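Local coordinates for protein subtilase cytotoxin subunit A (Escherichia coli, PDB 2IY9) that cleaves the endoplasmic reticulum chaperone BiP of the host as a subtilisin-family serine protease, the catalytic subunit of an AB5 toxin, provoking a lethal stress response, at residues S132-V137 and T163-R168; D124-A129 and I147-G152; A219-Y224 and E228-H233; I249-Q254 and A276-V281; Q195-A200 and G239-N244. All coordinates share one frame; numbering follows the deposited sequence.

Contact 1 of 5, residues S132-V137 and T163-R168; sequences SIMSNV and TELLSR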
# COMPACT_ATOMS: atom_id res chain seq x y z
N SER A 132 16.36 5.46 3.94
CA SER A 132 16.23 6.43 5.04
C SER A 132 15.45 5.83 6.22
O SER A 132 15.84 6.00 7.39
CB SER A 132 15.61 7.74 4.54
OG SER A 132 15.32 8.60 5.63
N ILE A 133 14.38 5.11 5.92
CA ILE A 133 13.66 4.36 6.95
C ILE A 133 14.58 3.31 7.59
O ILE A 133 14.68 3.20 8.83
CB ILE A 133 12.42 3.63 6.40
CG1 ILE A 133 11.45 4.62 5.77
CG2 ILE A 133 11.72 2.84 7.54
CD1 ILE A 133 10.33 3.97 4.92
N MET A 134 15.24 2.54 6.74
CA MET A 134 15.99 1.38 7.18
C MET A 134 17.15 1.70 8.12
O MET A 134 17.45 0.90 9.01
CB MET A 134 16.48 0.57 5.98
CG MET A 134 15.34 -0.10 5.20
SD MET A 134 15.93 -0.96 3.74
CE MET A 134 16.59 -2.46 4.45
N SER A 135 17.77 2.86 7.93
CA SER A 135 18.91 3.27 8.75
C SER A 135 18.53 4.10 9.99
O SER A 135 19.41 4.50 10.76
CB SER A 135 19.91 4.05 7.90
OG SER A 135 19.39 5.31 7.54
N ASN A 136 17.24 4.36 10.17
CA ASN A 136 16.76 5.16 11.29
C ASN A 136 16.43 4.28 12.49
O ASN A 136 15.35 3.70 12.55
CB ASN A 136 15.53 5.99 10.84
CG ASN A 136 15.08 7.03 11.89
OD1 ASN A 136 15.40 6.94 13.08
ND2 ASN A 136 14.32 8.01 11.42
N VAL A 137 17.36 4.17 13.45
CA VAL A 137 17.15 3.36 14.65
C VAL A 137 16.27 4.05 15.70
O VAL A 137 15.92 3.43 16.70
CB VAL A 137 18.47 2.88 15.36
CG1 VAL A 137 19.20 1.84 14.54
CG2 VAL A 137 19.38 4.06 15.74
N THR A 163 16.96 -5.13 -5.79
CA THR A 163 17.03 -6.51 -5.34
C THR A 163 17.91 -6.66 -4.09
O THR A 163 17.58 -7.41 -3.17
CB THR A 163 17.47 -7.44 -6.50
OG1 THR A 163 16.39 -7.54 -7.44
CG2 THR A 163 17.82 -8.81 -6.01
N GLU A 164 19.02 -5.93 -4.05
CA GLU A 164 19.87 -5.91 -2.85
C GLU A 164 19.08 -5.39 -1.63
O GLU A 164 19.07 -6.01 -0.56
CB GLU A 164 21.13 -5.08 -3.09
CG GLU A 164 22.23 -5.27 -2.03
CD GLU A 164 21.96 -4.53 -0.72
OE1 GLU A 164 21.41 -3.40 -0.76
OE2 GLU A 164 22.28 -5.08 0.36
N LEU A 165 18.40 -4.26 -1.82
CA LEU A 165 17.66 -3.60 -0.73
C LEU A 165 16.53 -4.47 -0.21
O LEU A 165 16.35 -4.60 1.00
CB LEU A 165 17.12 -2.24 -1.18
CG LEU A 165 16.40 -1.46 -0.07
CD1 LEU A 165 16.67 0.01 -0.12
CD2 LEU A 165 14.89 -1.75 -0.10
N LEU A 166 15.75 -5.05 -1.12
CA LEU A 166 14.58 -5.82 -0.71
C LEU A 166 14.96 -7.14 -0.04
O LEU A 166 14.33 -7.54 0.94
CB LEU A 166 13.64 -6.04 -1.90
CG LEU A 166 13.07 -4.72 -2.48
CD1 LEU A 166 12.43 -4.96 -3.83
CD2 LEU A 166 12.06 -4.07 -1.53
N SER A 167 15.98 -7.82 -0.56
CA SER A 167 16.42 -9.07 0.08
C SER A 167 17.00 -8.79 1.47
O SER A 167 16.77 -9.56 2.39
CB SER A 167 17.41 -9.85 -0.79
OG SER A 167 18.59 -9.10 -1.02
N ARG A 168 17.71 -7.67 1.62
CA ARG A 168 18.19 -7.21 2.93
C ARG A 168 17.04 -6.89 3.90
O ARG A 168 17.04 -7.35 5.04
CB ARG A 168 19.12 -6.00 2.78
CG ARG A 168 19.83 -5.55 4.07
CD ARG A 168 21.09 -4.73 3.76
NE ARG A 168 20.84 -3.31 3.46
CZ ARG A 168 20.49 -2.85 2.26
NH1 ARG A 168 20.32 -3.68 1.26
NH2 ARG A 168 20.30 -1.55 2.07
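M134 and L165 are the residues at which the two backbones come closest, yet their CA atoms stay 9.5 Å apart, so side chains alone bridge the gap. No hydrogen bond crosses between the segments, and together they bury only 130 Å². M134 is in the last turn of helix 125-134: the bond from N136 N to I133 O follows it, and the chain then leaves the helix. On the other side T163-R168 is regular helix, a mid-portion of helix 160-172, with S167 N and R168 N bonded to the carbonyls four residues back.

M134 spans most of the distance. Its CB points at the other helix, and the extended chi2 (177°) carries SD to the branched end of L165. SD is 3.9 Å from L165 CG and almost as close to both methyls, so the sulfur sits on the fork of the leucine, not against a single branch. These two helices are consecutive crossovers of the subtilisin-like alpha/beta fold: helix 125-134 leads to strand 147-149 and helix 160-172 to strand 176-180. L165 extends the seam by also touching I127, I130 and E131, while M134 reaches on to M169 and N172.

The turn at chi3 (78°) swings M134 CE toward R168. On the way CE lies 4.1 Å from L165 O. It stands over one face of the R168 guanidinium, 4.3 Å above the plane and displaced toward the rim, with R168 NE the closest atom of that side chain to M134 CE, at 4.4 Å.

Contact 2 of 5, residues D124-A129 and I147-G152; sequences DSWIRA and INISGG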
# COMPACT_ATOMS: atom_id res chain seq x y z
N ASP A 124 16.88 7.32 -8.16
CA ASP A 124 16.51 6.22 -7.28
C ASP A 124 15.83 6.74 -6.00
O ASP A 124 16.01 6.18 -4.91
CB ASP A 124 17.74 5.36 -6.95
CG ASP A 124 18.33 4.68 -8.19
OD1 ASP A 124 17.56 4.29 -9.09
OD2 ASP A 124 19.56 4.54 -8.26
N SER A 125 15.06 7.82 -6.15
CA SER A 125 14.46 8.51 -5.01
C SER A 125 13.63 7.54 -4.16
O SER A 125 13.69 7.58 -2.93
CB SER A 125 13.61 9.69 -5.49
OG SER A 125 12.63 9.26 -6.42
N TRP A 126 12.89 6.67 -4.85
CA TRP A 126 12.16 5.55 -4.23
C TRP A 126 13.07 4.76 -3.29
O TRP A 126 12.68 4.48 -2.15
CB TRP A 126 11.61 4.60 -5.31
CG TRP A 126 10.72 5.25 -6.31
CD1 TRP A 126 11.09 5.76 -7.53
CD2 TRP A 126 9.31 5.47 -6.20
NE1 TRP A 126 9.99 6.28 -8.18
CE2 TRP A 126 8.89 6.12 -7.39
CE3 TRP A 126 8.35 5.18 -5.21
CZ2 TRP A 126 7.55 6.49 -7.61
CZ3 TRP A 126 7.02 5.54 -5.44
CH2 TRP A 126 6.64 6.19 -6.63
N ILE A 127 14.26 4.42 -3.77
CA ILE A 127 15.23 3.67 -2.97
C ILE A 127 15.82 4.49 -1.82
O ILE A 127 15.93 3.99 -0.70
CB ILE A 127 16.33 3.02 -3.86
CG1 ILE A 127 15.68 1.96 -4.76
CG2 ILE A 127 17.45 2.41 -3.00
CD1 ILE A 127 16.47 1.57 -6.00
N ARG A 128 16.18 5.75 -2.09
CA ARG A 128 16.68 6.63 -1.04
C ARG A 128 15.67 6.80 0.10
O ARG A 128 16.04 6.82 1.28
CB ARG A 128 17.07 8.01 -1.59
CG ARG A 128 18.14 7.98 -2.68
CD ARG A 128 19.44 7.29 -2.25
NE ARG A 128 20.21 6.95 -3.45
CZ ARG A 128 20.37 5.73 -3.94
NH1 ARG A 128 19.84 4.67 -3.34
NH2 ARG A 128 21.08 5.56 -5.05
N ALA A 129 14.40 6.90 -0.27
CA ALA A 129 13.30 7.02 0.70
C ALA A 129 13.29 5.83 1.65
O ALA A 129 13.17 6.02 2.86
CB ALA A 129 11.97 7.14 -0.02
N ILE A 147 5.04 0.24 4.93
CA ILE A 147 5.49 1.20 3.93
C ILE A 147 4.62 1.13 2.67
O ILE A 147 4.65 0.13 1.94
CB ILE A 147 6.98 0.95 3.56
CG1 ILE A 147 7.88 0.98 4.82
CG2 ILE A 147 7.48 1.97 2.54
CD1 ILE A 147 9.24 0.33 4.59
N ASN A 148 3.86 2.19 2.42
CA ASN A 148 2.94 2.24 1.29
C ASN A 148 3.57 2.84 0.06
O ASN A 148 4.02 4.00 0.06
CB ASN A 148 1.69 3.04 1.66
CG ASN A 148 0.64 3.01 0.57
OD1 ASN A 148 0.61 3.86 -0.34
ND2 ASN A 148 -0.22 2.00 0.64
N ILE A 149 3.61 2.04 -1.00
CA ILE A 149 4.13 2.49 -2.28
C ILE A 149 3.05 2.28 -3.35
O ILE A 149 3.03 1.26 -4.06
CB ILE A 149 5.47 1.78 -2.62
CG1 ILE A 149 6.41 1.86 -1.40
CG2 ILE A 149 6.09 2.37 -3.91
CD1 ILE A 149 7.89 1.59 -1.66
N SER A 150 2.15 3.25 -3.45
CA SER A 150 1.06 3.25 -4.42
C SER A 150 1.57 3.74 -5.79
O SER A 150 1.15 4.78 -6.30
CB SER A 150 -0.08 4.15 -3.94
OG SER A 150 -0.85 3.52 -2.93
N GLY A 151 2.50 2.97 -6.36
CA GLY A 151 3.14 3.32 -7.62
C GLY A 151 4.51 2.70 -7.62
O GLY A 151 4.69 1.58 -7.14
N GLY A 152 5.49 3.44 -8.13
CA GLY A 152 6.85 2.96 -8.16
C GLY A 152 7.58 3.32 -9.43
O GLY A 152 7.17 4.22 -10.16
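W126 lays one face of its indole over G152, and this joins helix 125-134 to the turn that follows strand 147-149 in the middle of the subtilisin-like parallel sheet. The evidence for a CH-pi contact is direct: G152 CA lies 3.5 Å from the centroid of the six-membered ring and only 10° off its normal. With chi2 at 93°, the indole plane is roughly perpendicular to the plane of CA, CB and CG, and the ring reaches from the first turn of the helix to the glycine backbone.

The peptide on both sides of that alpha carbon follows the same face. W126 CH2 is 3.3 Å from G152 N, and W126 CZ2 is 3.4 Å from G152 O. G151 also touches the ring, obliquely, through its carbonyl carbon.

Both glycines have positive phi, with backbone angles at which a CB would press on the preceding carbonyl. Just before them, S150 is the centre of an inverse gamma turn, and its backbone O accepts a bond from NE2 of H89, inferred to belong to the charge relay system. G151 lies about 5 Å from the side chain of S272, inferred to be part of the same system. In subtilases the segment after this strand lines the substrate cleft, and it is on the backbone of that segment, at G152, that W126 packs.

I149 meets the ring differently. Its CG2 branch, anti to the backbone N, comes in obliquely, and the two side chains cross at a slant, with I149 CG2 3.6 Å from W126 CZ3.

Contact 3 of 5, residues A219-Y224 and E228-H233; sequences AALAQY and ETPVLH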
# COMPACT_ATOMS: atom_id res chain seq x y z
N ALA A 219 -3.22 -5.98 -6.41
CA ALA A 219 -4.07 -5.70 -7.58
C ALA A 219 -5.42 -5.09 -7.17
O ALA A 219 -5.83 -5.20 -6.01
CB ALA A 219 -4.29 -6.97 -8.38
N ALA A 220 -6.13 -4.51 -8.14
CA ALA A 220 -7.36 -3.74 -7.87
C ALA A 220 -8.62 -4.45 -8.35
O ALA A 220 -8.69 -4.93 -9.49
CB ALA A 220 -7.26 -2.37 -8.52
N LEU A 221 -9.62 -4.50 -7.46
CA LEU A 221 -10.89 -5.16 -7.74
C LEU A 221 -11.97 -4.17 -8.13
O LEU A 221 -11.99 -3.04 -7.63
CB LEU A 221 -11.37 -5.93 -6.51
CG LEU A 221 -10.52 -7.11 -6.06
CD1 LEU A 221 -10.93 -7.58 -4.68
CD2 LEU A 221 -10.57 -8.25 -7.10
N ALA A 222 -12.87 -4.63 -8.99
CA ALA A 222 -14.11 -3.90 -9.28
C ALA A 222 -15.00 -3.88 -8.04
O ALA A 222 -14.87 -4.72 -7.15
CB ALA A 222 -14.83 -4.55 -10.45
N GLN A 223 -15.92 -2.92 -8.00
CA GLN A 223 -16.87 -2.82 -6.90
C GLN A 223 -17.66 -4.11 -6.74
O GLN A 223 -18.12 -4.70 -7.72
CB GLN A 223 -17.82 -1.65 -7.15
CG GLN A 223 -18.74 -1.34 -5.98
CD GLN A 223 -19.41 0.00 -6.13
OE1 GLN A 223 -18.91 0.88 -6.84
NE2 GLN A 223 -20.55 0.18 -5.46
N TYR A 224 -17.81 -4.53 -5.49
CA TYR A 224 -18.61 -5.68 -5.13
C TYR A 224 -19.20 -5.51 -3.72
O TYR A 224 -18.69 -4.73 -2.91
CB TYR A 224 -17.78 -6.97 -5.20
CG TYR A 224 -16.63 -7.04 -4.20
CD1 TYR A 224 -16.75 -7.77 -3.02
CD2 TYR A 224 -15.43 -6.38 -4.46
CE1 TYR A 224 -15.68 -7.84 -2.11
CE2 TYR A 224 -14.36 -6.43 -3.57
CZ TYR A 224 -14.49 -7.16 -2.40
OH TYR A 224 -13.42 -7.21 -1.51
N GLU A 228 -20.70 -11.31 -3.03
CA GLU A 228 -20.49 -11.34 -4.47
C GLU A 228 -19.05 -11.77 -4.78
O GLU A 228 -18.13 -11.48 -4.00
CB GLU A 228 -20.80 -9.98 -5.11
CG GLU A 228 -22.24 -9.51 -4.89
CD GLU A 228 -22.53 -8.10 -5.41
OE1 GLU A 228 -21.58 -7.37 -5.78
OE2 GLU A 228 -23.73 -7.73 -5.44
N THR A 229 -18.85 -12.48 -5.89
CA THR A 229 -17.51 -12.88 -6.32
C THR A 229 -16.83 -11.70 -7.01
O THR A 229 -17.32 -11.21 -8.03
CB THR A 229 -17.55 -14.10 -7.26
OG1 THR A 229 -18.01 -15.25 -6.55
CG2 THR A 229 -16.16 -14.38 -7.86
N PRO A 230 -15.70 -11.21 -6.45
CA PRO A 230 -14.97 -10.10 -7.05
C PRO A 230 -14.33 -10.46 -8.36
O PRO A 230 -14.02 -11.63 -8.62
CB PRO A 230 -13.87 -9.79 -6.01
CG PRO A 230 -14.33 -10.43 -4.76
CD PRO A 230 -15.07 -11.66 -5.20
N VAL A 231 -14.17 -9.45 -9.20
CA VAL A 231 -13.37 -9.53 -10.41
C VAL A 231 -12.38 -8.36 -10.36
O VAL A 231 -12.63 -7.36 -9.67
CB VAL A 231 -14.24 -9.42 -11.68
CG1 VAL A 231 -15.12 -10.66 -11.83
CG2 VAL A 231 -15.08 -8.16 -11.65
N LEU A 232 -11.26 -8.49 -11.07
CA LEU A 232 -10.29 -7.40 -11.15
C LEU A 232 -10.88 -6.23 -11.94
O LEU A 232 -11.60 -6.45 -12.91
CB LEU A 232 -8.96 -7.85 -11.77
CG LEU A 232 -7.84 -8.12 -10.75
CD1 LEU A 232 -8.09 -9.35 -9.89
CD2 LEU A 232 -6.46 -8.22 -11.43
N HIS A 233 -10.60 -5.01 -11.48
CA HIS A 233 -10.94 -3.80 -12.21
C HIS A 233 -10.24 -3.82 -13.56
O HIS A 233 -9.04 -4.05 -13.64
CB HIS A 233 -10.58 -2.55 -11.39
CG HIS A 233 -10.66 -1.27 -12.18
ND1 HIS A 233 -11.86 -0.73 -12.60
CD2 HIS A 233 -9.69 -0.42 -12.60
CE1 HIS A 233 -11.62 0.39 -13.27
NE2 HIS A 233 -10.32 0.60 -13.29
O HOH W 1 -15.73 -7.17 -8.08
O HOH W 2 -20.19 -7.34 -8.02
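P230 sits over the ring of Y224 and beside L221, making the apolar centre of this contact. P230 CG stands 3.8 Å from the centroid of the tyrosine ring and 6° off its normal, a CH-pi contact over the middle of one face. Y224 CG lies between its own backbone N and carbonyl carbon (chi1 64°), a rotation that carries the ring back to the proline. L221 and P230 run side by side in the same direction, with L221 CD2 3.8 Å from P230 CB, and L232 CD1 closes on that same leucine methyl.

Beneath these side chains the backbones form one antiparallel bridge. L221 and L232 are a non-hydrogen-bonded pair, CA to CA 4.1 Å, flanked by H233 N to A220 O and A222 N to V231 O, each 2.8 Å and bent only moderately. The chain thus leaves strand 215-221 of the central subtilisin-like sheet as a loop that folds back antiparallel along the strand's end, pinned there by a single beta bridge.

Farther out, water takes over from direct pairing. One water accepts from V231 N at 3.0 Å and also bonds to A222 O. Another gives E228 OE1 a 2.6 Å bond and Q223 O a weak one; that same carboxylate oxygen is also bonded to R225 N. At the other end the imidazole of H233 turns away, its NE2 bonded to T238 and its ND1 to Q254.

Contact 4 of 5, residues I249-Q254 and A276-V281; sequences IAAPGQ and AIVSGV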
# COMPACT_ATOMS: atom_id res chain seq x y z
N ILE A 249 -2.16 -10.25 -3.55
CA ILE A 249 -3.51 -10.03 -3.04
C ILE A 249 -4.22 -9.00 -3.91
O ILE A 249 -3.57 -8.11 -4.50
CB ILE A 249 -3.48 -9.56 -1.54
CG1 ILE A 249 -4.85 -9.75 -0.87
CG2 ILE A 249 -2.99 -8.10 -1.42
CD1 ILE A 249 -4.82 -9.57 0.66
N ALA A 250 -5.54 -9.11 -3.98
CA ALA A 250 -6.35 -8.09 -4.61
C ALA A 250 -7.23 -7.42 -3.57
O ALA A 250 -7.69 -8.04 -2.60
CB ALA A 250 -7.19 -8.69 -5.75
N ALA A 251 -7.48 -6.13 -3.79
CA ALA A 251 -8.24 -5.34 -2.85
C ALA A 251 -9.14 -4.39 -3.61
O ALA A 251 -8.92 -4.14 -4.79
CB ALA A 251 -7.29 -4.59 -1.93
N PRO A 252 -10.19 -3.87 -2.94
CA PRO A 252 -11.04 -2.83 -3.52
C PRO A 252 -10.24 -1.76 -4.26
O PRO A 252 -9.34 -1.14 -3.68
CB PRO A 252 -11.74 -2.25 -2.29
CG PRO A 252 -11.92 -3.44 -1.40
CD PRO A 252 -10.66 -4.27 -1.59
N GLY A 253 -10.55 -1.56 -5.54
CA GLY A 253 -9.86 -0.58 -6.36
C GLY A 253 -10.69 0.05 -7.46
O GLY A 253 -10.16 0.41 -8.50
N GLN A 254 -11.99 0.21 -7.21
CA GLN A 254 -12.88 0.90 -8.16
C GLN A 254 -13.84 1.83 -7.43
O GLN A 254 -14.37 1.46 -6.38
CB GLN A 254 -13.66 -0.12 -8.98
CG GLN A 254 -14.38 0.47 -10.17
CD GLN A 254 -15.23 -0.57 -10.85
OE1 GLN A 254 -16.25 -0.98 -10.33
NE2 GLN A 254 -14.79 -1.01 -12.02
N ALA A 276 -3.36 1.39 -1.03
CA ALA A 276 -3.57 2.22 0.17
C ALA A 276 -4.45 1.49 1.18
O ALA A 276 -4.19 1.51 2.39
CB ALA A 276 -4.16 3.57 -0.21
N ILE A 277 -5.49 0.86 0.67
CA ILE A 277 -6.45 0.16 1.50
C ILE A 277 -5.79 -1.01 2.24
O ILE A 277 -6.02 -1.21 3.45
CB ILE A 277 -7.68 -0.25 0.66
CG1 ILE A 277 -8.50 1.00 0.32
CG2 ILE A 277 -8.54 -1.29 1.41
CD1 ILE A 277 -9.56 0.81 -0.77
N VAL A 278 -4.95 -1.77 1.53
CA VAL A 278 -4.24 -2.89 2.16
C VAL A 278 -3.31 -2.39 3.27
O VAL A 278 -3.25 -2.99 4.34
CB VAL A 278 -3.47 -3.76 1.13
CG1 VAL A 278 -2.55 -4.76 1.87
CG2 VAL A 278 -4.46 -4.53 0.24
N SER A 279 -2.61 -1.29 2.99
CA SER A 279 -1.76 -0.65 3.99
C SER A 279 -2.53 -0.24 5.23
O SER A 279 -2.02 -0.37 6.34
CB SER A 279 -1.04 0.57 3.41
OG SER A 279 -0.03 0.17 2.50
N GLY A 280 -3.76 0.26 5.06
CA GLY A 280 -4.59 0.61 6.22
C GLY A 280 -4.94 -0.59 7.08
O GLY A 280 -4.98 -0.51 8.31
N VAL A 281 -5.21 -1.72 6.42
CA VAL A 281 -5.52 -2.96 7.14
C VAL A 281 -4.28 -3.43 7.89
O VAL A 281 -4.35 -3.76 9.06
CB VAL A 281 -6.07 -4.06 6.20
CG1 VAL A 281 -6.29 -5.39 6.96
CG2 VAL A 281 -7.38 -3.58 5.52
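This is a purely apolar packing of a helix on an edge strand: A251, P252 and I249 of strand 249-252, the outermost on its side of the parallel sheet, meet I277 and V278 of helix 271-288. All five residues are buried, and no hydrogen bond links the segments. The strand and helix axes approach to 8.3 Å at a crossing angle of 100°, nearly perpendicular, so that few residues can meet and the shared surface is limited to 196 Å².

V278 packs against I249 and A251, alternate residues on one face of the strand. Its chi1 of 170° puts CG1 anti to the backbone N and CG2 beside it, and V278 CG2 lies 3.6 Å from A251 CB and 4.2 Å from I249 CG2. The alanine, short as it is, matches the place where the backbones are closest, A251 CA to V278 CA being 6.9 Å. A250 between them turns to the other face of the sheet.

I277 covers the end of the strand. Its side chain is extended at chi2 (166°), and I277 CD1 lies 4.1 Å from P252 CB and 3.5 Å from P252 O. That carbonyl oxygen is buried by the contact and has no polar partner in the model, so a methyl group takes the place of a donor.

S272, inferred to be the nucleophile of the charge relay system, as in other subtilases, lies in the first turn of this helix. Alongside, A276 packs on helix 84-98, V278 also touches V218 of strand 215-221, and helix 25-30 covers both P252 and I277 through Y26.

Contact 5 of 5, residues Q195-A200 and G239-N244; sequences QRIWPA and GSRFGN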
# COMPACT_ATOMS: atom_id res chain seq x y z
N GLN A 195 8.96 -2.51 -18.59
CA GLN A 195 7.58 -2.03 -18.40
C GLN A 195 7.00 -2.38 -17.01
O GLN A 195 5.98 -1.83 -16.61
CB GLN A 195 6.66 -2.57 -19.50
CG GLN A 195 7.04 -2.14 -20.93
CD GLN A 195 6.31 -2.96 -22.00
OE1 GLN A 195 6.20 -4.19 -21.91
NE2 GLN A 195 5.82 -2.27 -23.03
N ARG A 196 7.66 -3.28 -16.30
CA ARG A 196 7.19 -3.73 -14.98
C ARG A 196 7.50 -2.71 -13.91
O ARG A 196 8.56 -2.09 -13.93
CB ARG A 196 7.80 -5.09 -14.61
CG ARG A 196 7.19 -6.26 -15.36
CD ARG A 196 7.91 -7.53 -15.02
NE ARG A 196 7.42 -8.66 -15.80
CZ ARG A 196 8.20 -9.63 -16.28
NH1 ARG A 196 9.51 -9.61 -16.08
NH2 ARG A 196 7.66 -10.62 -16.97
N ILE A 197 6.57 -2.54 -12.98
CA ILE A 197 6.71 -1.52 -11.93
C ILE A 197 7.36 -2.10 -10.68
O ILE A 197 6.95 -3.16 -10.19
CB ILE A 197 5.36 -0.84 -11.61
CG1 ILE A 197 4.81 -0.17 -12.86
CG2 ILE A 197 5.52 0.18 -10.50
CD1 ILE A 197 3.32 -0.09 -12.91
N TRP A 198 8.38 -1.40 -10.20
CA TRP A 198 9.13 -1.75 -8.99
C TRP A 198 8.64 -0.88 -7.82
O TRP A 198 8.31 0.27 -8.03
CB TRP A 198 10.64 -1.53 -9.23
CG TRP A 198 11.24 -2.64 -10.07
CD1 TRP A 198 11.20 -2.74 -11.43
CD2 TRP A 198 11.93 -3.80 -9.59
NE1 TRP A 198 11.84 -3.90 -11.83
CE2 TRP A 198 12.30 -4.56 -10.72
CE3 TRP A 198 12.29 -4.27 -8.31
CZ2 TRP A 198 12.99 -5.77 -10.61
CZ3 TRP A 198 12.99 -5.46 -8.21
CH2 TRP A 198 13.32 -6.21 -9.35
N PRO A 199 8.64 -1.42 -6.58
CA PRO A 199 9.15 -2.73 -6.18
C PRO A 199 8.22 -3.93 -6.36
O PRO A 199 8.61 -5.03 -6.00
CB PRO A 199 9.45 -2.55 -4.68
CG PRO A 199 8.47 -1.51 -4.23
CD PRO A 199 8.11 -0.66 -5.42
N ALA A 200 7.02 -3.74 -6.91
CA ALA A 200 6.15 -4.90 -7.15
C ALA A 200 6.85 -5.96 -8.03
O ALA A 200 6.63 -7.16 -7.85
CB ALA A 200 4.82 -4.47 -7.76
N GLY A 239 -7.25 0.10 -15.43
CA GLY A 239 -7.44 -1.32 -15.18
C GLY A 239 -6.25 -1.95 -14.47
O GLY A 239 -5.10 -1.56 -14.73
N SER A 240 -6.54 -2.91 -13.60
CA SER A 240 -5.48 -3.55 -12.81
C SER A 240 -4.59 -4.42 -13.68
O SER A 240 -5.08 -5.25 -14.43
CB SER A 240 -6.07 -4.41 -11.69
OG SER A 240 -5.04 -4.97 -10.89
N ARG A 241 -3.28 -4.24 -13.55
CA ARG A 241 -2.35 -5.28 -13.99
C ARG A 241 -2.59 -6.55 -13.18
O ARG A 241 -3.21 -6.51 -12.09
CB ARG A 241 -0.91 -4.80 -13.86
CG ARG A 241 -0.53 -3.85 -14.94
CD ARG A 241 0.94 -3.49 -14.91
NE ARG A 241 1.26 -2.67 -16.08
CZ ARG A 241 2.44 -2.14 -16.34
NH1 ARG A 241 3.47 -2.32 -15.51
NH2 ARG A 241 2.60 -1.42 -17.44
N PHE A 242 -2.13 -7.69 -13.70
CA PHE A 242 -2.45 -8.98 -13.10
C PHE A 242 -1.42 -10.05 -13.47
O PHE A 242 -0.57 -9.85 -14.33
CB PHE A 242 -3.86 -9.45 -13.51
CG PHE A 242 -3.99 -9.80 -14.98
CD1 PHE A 242 -3.77 -11.11 -15.42
CD2 PHE A 242 -4.34 -8.84 -15.91
CE1 PHE A 242 -3.88 -11.45 -16.78
CE2 PHE A 242 -4.48 -9.17 -17.27
CZ PHE A 242 -4.24 -10.47 -17.71
N GLY A 243 -1.53 -11.19 -12.79
CA GLY A 243 -0.71 -12.34 -13.15
C GLY A 243 -0.31 -13.14 -11.95
O GLY A 243 0.33 -12.63 -11.03
N ASN A 244 -0.71 -14.42 -11.95
CA ASN A 244 -0.30 -15.35 -10.93
C ASN A 244 1.22 -15.32 -10.76
O ASN A 244 1.96 -15.25 -11.75
CB ASN A 244 -0.78 -16.76 -11.28
CG ASN A 244 -0.59 -17.73 -10.14
OD1 ASN A 244 0.52 -18.19 -9.89
ND2 ASN A 244 -1.66 -18.04 -9.44
O HOH W 3 4.44 0.23 -18.98
O HOH W 4 3.85 -4.09 -13.13
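R241 is drawn out straight from CG to NE, each torsion extended, and set by chi1 at -77° so that its guanidinium reaches Q195 and I197. R241 NH1 donates to Q195 O over 2.8 Å with an angle of 154° at the hydrogen. The bond is slightly skewed: the donor is tilted 28° from the carbonyl plane.

I197 crosses the arginine at about a right angle, and its CD1 comes within 3.4 Å of R241 NH1. Two waters lie at the guanidinium edge, in its plane. One is 3.0 Å from R241 NH1 and also accepts from I197 N; the other accepts from R241 NH2 at 2.9 Å and gives Q195 O a weak bond. Arginine and water thus tie together two irregular loops whose nearest CA atoms, R196 and R241, are 9.7 Å apart. NH2 forms a salt bridge to D184, which probably also offsets the nearby charge of K154.

R241 further binds G182 by its backbone, just past strand 176-180. On the other loop, W198 pairs with Q153, and P199, after a cis peptide bond as in the subtilisin relatives, packs on strand 176-180 and on helix 160-172.

Contacts 3 and 4 are buried, contact 4 wholly apolar; contacts 1, 2 and 5 are partly buried, and contacts 1 and 5 bury the least surface. Contacts 1 and 2 share helix 125-134 and touch through I133 and I147. Contacts 3 and 4 hold neighbouring strands of one sheet, joined by backbone bonds from L221 N to A251 O and A219 N to I249 O. Helix 271-288 links contacts 2 and 4 through N148 and S279. Contact 3, at a strand end, and contact 5, between loops, rely on hydrogen bonds and water, and meet at H233 and S240. Contact 2 lies nearest the charge relay residues and touches contact 5 between G152 and I197.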